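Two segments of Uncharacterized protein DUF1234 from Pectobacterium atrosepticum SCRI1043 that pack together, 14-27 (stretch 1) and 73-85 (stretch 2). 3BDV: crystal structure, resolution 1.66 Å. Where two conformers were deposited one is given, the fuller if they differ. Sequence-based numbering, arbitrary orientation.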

# COMPACT_ATOMS: atom_id res chain seq x y z
N VAL A 14 -10.50 -12.83 -5.50
CA VAL A 14 -9.47 -11.98 -6.12
C VAL A 14 -8.11 -12.68 -6.05
O VAL A 14 -7.35 -12.66 -6.99
N SER A 15 -7.84 -13.30 -4.91
CA SER A 15 -6.57 -13.98 -4.68
C SER A 15 -6.33 -15.18 -5.59
O SER A 15 -5.19 -15.59 -5.79
N GLN A 16 -7.37 -15.73 -6.18
CA GLN A 16 -7.18 -16.79 -7.18
C GLN A 16 -6.39 -16.30 -8.40
O GLN A 16 -5.86 -17.13 -9.15
N GLN A 17 -6.37 -14.99 -8.64
CA GLN A 17 -5.75 -14.42 -9.84
C GLN A 17 -4.75 -13.27 -9.64
O GLN A 17 -3.99 -12.97 -10.53
N LEU A 18 -4.80 -12.59 -8.49
CA LEU A 18 -3.89 -11.51 -8.16
C LEU A 18 -3.23 -11.79 -6.83
O LEU A 18 -3.86 -12.37 -5.96
N THR A 19 -2.00 -11.34 -6.67
CA THR A 19 -1.29 -11.54 -5.43
C THR A 19 -1.13 -10.21 -4.72
O THR A 19 -0.64 -9.24 -5.32
N MSE A 20 -1.56 -10.15 -3.47
CA MSE A 20 -1.34 -8.96 -2.67
C MSE A 20 0.05 -9.02 -2.06
O MSE A 20 0.41 -10.02 -1.47
N VAL A 21 0.79 -7.92 -2.17
CA VAL A 21 2.08 -7.77 -1.51
C VAL A 21 2.04 -6.61 -0.49
O VAL A 21 1.92 -5.46 -0.89
N LEU A 22 2.17 -6.95 0.80
CA LEU A 22 2.23 -5.96 1.86
C LEU A 22 3.61 -5.33 1.99
O LEU A 22 4.59 -6.04 2.13
N VAL A 23 3.67 -4.01 1.86
CA VAL A 23 4.90 -3.22 2.01
C VAL A 23 4.86 -2.27 3.23
O VAL A 23 4.34 -1.17 3.14
N PRO A 24 5.40 -2.71 4.38
CA PRO A 24 5.47 -1.84 5.56
C PRO A 24 6.44 -0.69 5.40
O PRO A 24 7.33 -0.74 4.53
N GLY A 25 6.27 0.31 6.26
CA GLY A 25 7.24 1.38 6.38
C GLY A 25 8.28 1.16 7.47
O GLY A 25 8.58 0.05 7.86
N LEU A 26 8.81 2.27 7.99
CA LEU A 26 9.88 2.23 8.98
C LEU A 26 9.50 1.41 10.20
O LEU A 26 8.39 1.53 10.73
N ARG A 27 10.46 0.61 10.67
CA ARG A 27 10.36 -0.25 11.85
C ARG A 27 9.49 -1.49 11.64
O ARG A 27 9.28 -2.23 12.58
N THR A 73 3.94 -15.37 -9.20
CA THR A 73 3.47 -16.02 -10.42
C THR A 73 2.28 -15.28 -11.06
O THR A 73 1.95 -15.50 -12.22
N GLN A 74 1.63 -14.40 -10.29
CA GLN A 74 0.47 -13.67 -10.78
C GLN A 74 0.83 -12.18 -10.74
O GLN A 74 1.84 -11.80 -10.13
N PRO A 75 0.02 -11.34 -11.39
CA PRO A 75 0.15 -9.90 -11.23
C PRO A 75 -0.09 -9.51 -9.77
O PRO A 75 -0.95 -10.13 -9.11
N VAL A 76 0.62 -8.48 -9.31
CA VAL A 76 0.65 -8.11 -7.92
C VAL A 76 -0.06 -6.78 -7.70
O VAL A 76 -0.05 -5.90 -8.55
N ILE A 77 -0.70 -6.66 -6.55
CA ILE A 77 -1.09 -5.35 -6.02
C ILE A 77 -0.19 -5.03 -4.85
O ILE A 77 -0.16 -5.78 -3.88
N LEU A 78 0.58 -3.94 -4.96
CA LEU A 78 1.45 -3.51 -3.84
C LEU A 78 0.61 -2.73 -2.85
O LEU A 78 -0.08 -1.81 -3.23
N ILE A 79 0.64 -3.10 -1.58
CA ILE A 79 -0.21 -2.42 -0.56
C ILE A 79 0.81 -1.82 0.43
O ILE A 79 1.41 -2.52 1.29
N GLY A 80 1.05 -0.52 0.27
CA GLY A 80 2.08 0.16 1.02
C GLY A 80 1.61 1.06 2.16
O GLY A 80 0.56 1.65 2.06
N HIS A 81 2.44 1.22 3.18
CA HIS A 81 2.16 2.18 4.24
C HIS A 81 3.33 3.15 4.38
O HIS A 81 4.47 2.72 4.54
N SER A 82 3.05 4.45 4.35
CA SER A 82 4.07 5.47 4.69
C SER A 82 5.33 5.38 3.78
O SER A 82 5.22 5.48 2.56
N PHE A 83 6.52 5.15 4.35
CA PHE A 83 7.68 4.95 3.52
C PHE A 83 7.52 3.79 2.54
O PHE A 83 8.00 3.86 1.41
N GLY A 84 6.86 2.73 2.98
CA GLY A 84 6.53 1.62 2.10
C GLY A 84 5.72 2.04 0.89
O GLY A 84 5.92 1.52 -0.20
N ALA A 85 4.80 2.99 1.06
CA ALA A 85 4.01 3.44 -0.06
C ALA A 85 4.86 4.24 -1.02
O ALA A 85 4.69 4.16 -2.23

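Neighbouring parallel β-strands leave their side chains little freedom, because the backbone ladder fixes where each CA-to-CB bond points and the rotamer must fit the residues alongside. Strands 19-23 and 76-81 illustrate the principle. Their ladder runs from Thr19 N to Pro75 O (2.9 Å) up to His81 N to Val23 O (3.1 Å), all hydrogen bonds, and sends side chains alternately to two faces.

One face carries Met20, Leu22, Ile77 and Ile79. Met20, a selenomethionine, adopts m at chi1 and chi2 and t at chi3, a bent course that brings SE within 3.9 Å of Ile77 CB, while its CB lies 4.0 Å from Ile79 CD1. Both isoleucines are m,t; the extended chi2 of Ile77 carries its CD1 to 3.9 Å from Leu18 CD1. Leu18 and Leu22 are also m,t, and Leu22 CD2 reaches 4.2 Å from Ile79 CG2.

The other face holds Thr19, Val21, Val23, Val76 and Leu78. All three valines are t, and the fit is tight: Val21 CG2 sits 3.3 Å from Val76 CG1. Leu78, m,t, leans across so that CD2 meets Val21 CB at 3.8 Å. Gly80 continues this face without a side chain; a CB there would clash with Ala85 CA, where the chain turns into its helix.

Polar groups gather at the ends. Gln74 (chi1 m, chi2 t) points toward stretch 1 and extends its amide, so that NE2 donates to Thr19 OG1 at 2.7 Å. With chi1 m, Thr19 OG1 also hydrogen-bonds water 1 (2.7 Å), which accepts from Thr73 N (3.1 Å). At the far end, water 2 accepts from Gly25 N (2.8 Å) and hydrogen-bonds His81 ND1 (2.9 Å), the t rotamer of His81 placing its ring within reach of this bridge.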

# COMPACT_ATOMS: atom_id res chain seq x y z
CB VAL A 14 -9.40 -10.60 -5.44
CG1 VAL A 14 -8.12 -9.83 -5.78
CG2 VAL A 14 -10.69 -9.77 -5.80
CB SER A 15 -6.45 -14.35 -3.21
OG SER A 15 -6.32 -13.16 -2.44
CB GLN A 16 -8.52 -17.34 -7.70
CG GLN A 16 -9.56 -17.66 -6.65
CD GLN A 16 -9.28 -18.93 -5.90
OE1 GLN A 16 -8.18 -19.13 -5.38
NE2 GLN A 16 -10.28 -19.80 -5.83
CB GLN A 17 -6.83 -13.95 -10.78
CG GLN A 17 -7.69 -15.06 -11.37
CD GLN A 17 -8.57 -14.53 -12.49
OE1 GLN A 17 -8.06 -14.00 -13.47
NE2 GLN A 17 -9.88 -14.65 -12.35
CB LEU A 18 -4.63 -10.17 -8.02
CG LEU A 18 -5.36 -9.68 -9.26
CD1 LEU A 18 -6.18 -8.43 -8.98
CD2 LEU A 18 -4.34 -9.44 -10.40
CB THR A 19 0.10 -12.14 -5.72
OG1 THR A 19 -0.07 -13.46 -6.25
CG2 THR A 19 0.97 -12.21 -4.49
CB MSE A 20 -2.31 -8.90 -1.51
CG MSE A 20 -3.75 -9.01 -1.88
SE MSE A 20 -4.40 -7.82 -3.21
CE MSE A 20 -6.30 -8.02 -2.90
CB VAL A 21 3.22 -7.59 -2.53
CG1 VAL A 21 4.53 -7.50 -1.79
CG2 VAL A 21 3.25 -8.78 -3.52
CB LEU A 22 1.84 -6.58 3.21
CG LEU A 22 0.44 -7.16 3.23
CD1 LEU A 22 0.37 -8.17 4.41
CD2 LEU A 22 -0.63 -6.03 3.35
CB VAL A 23 5.22 -2.38 0.76
CG1 VAL A 23 6.61 -1.79 0.84
CG2 VAL A 23 5.06 -3.26 -0.55
CB PRO A 24 5.91 -2.79 6.69
CG PRO A 24 5.54 -4.17 6.16
CD PRO A 24 5.85 -4.07 4.69
CB LEU A 26 10.23 3.67 9.42
CG LEU A 26 11.63 3.92 9.98
CD1 LEU A 26 12.69 3.94 8.89
CD2 LEU A 26 11.64 5.25 10.74
CB ARG A 27 9.85 0.51 13.11
CG ARG A 27 10.58 1.82 13.36
CD ARG A 27 10.31 2.34 14.76
NE ARG A 27 11.01 3.61 14.96
CZ ARG A 27 10.53 4.80 14.59
NH1 ARG A 27 9.32 4.92 14.06
NH2 ARG A 27 11.25 5.88 14.78
CB THR A 73 3.08 -17.44 -10.10
OG1 THR A 73 2.21 -17.45 -8.96
CG2 THR A 73 4.32 -18.26 -9.79
CB GLN A 74 -0.73 -13.91 -9.87
CG GLN A 74 -0.96 -15.34 -9.47
CD GLN A 74 -2.16 -15.50 -8.57
OE1 GLN A 74 -3.10 -16.23 -8.88
NE2 GLN A 74 -2.14 -14.81 -7.45
CB PRO A 75 -0.93 -9.34 -12.11
CG PRO A 75 -1.26 -10.43 -13.06
CD PRO A 75 -1.12 -11.67 -12.25
CB VAL A 76 2.10 -8.01 -7.43
CG1 VAL A 76 2.20 -7.20 -6.18
CG2 VAL A 76 2.68 -9.40 -7.21
CB ILE A 77 -2.57 -5.30 -5.58
CG1 ILE A 77 -3.49 -5.53 -6.79
CG2 ILE A 77 -2.86 -3.96 -4.93
CD1 ILE A 77 -4.97 -5.69 -6.49
CB LEU A 78 2.58 -2.62 -4.34
CG LEU A 78 3.61 -3.30 -5.26
CD1 LEU A 78 4.65 -2.26 -5.67
CD2 LEU A 78 4.24 -4.53 -4.59
CB ILE A 79 -1.19 -3.37 0.13
CG1 ILE A 79 -2.15 -4.05 -0.85
CG2 ILE A 79 -1.95 -2.63 1.26
CD1 ILE A 79 -3.00 -5.17 -0.26
CB HIS A 81 1.94 1.47 5.60
CG HIS A 81 1.64 2.39 6.75
ND1 HIS A 81 2.36 2.38 7.93
CD2 HIS A 81 0.73 3.37 6.88
CE1 HIS A 81 1.88 3.31 8.74
NE2 HIS A 81 0.87 3.91 8.13
CB SER A 82 4.38 5.40 6.18
OG SER A 82 5.00 6.63 6.62
CB PHE A 83 8.94 4.77 4.38
CG PHE A 83 10.21 4.86 3.58
CD1 PHE A 83 10.74 6.09 3.23
CD2 PHE A 83 10.95 3.74 3.30
CE1 PHE A 83 11.96 6.19 2.51
CE2 PHE A 83 12.14 3.82 2.60
CZ PHE A 83 12.66 5.05 2.22
CB ALA A 85 2.82 4.29 0.43
O HOH W 1 2.03 -15.12 -6.81
O HOH W 2 4.36 0.29 8.35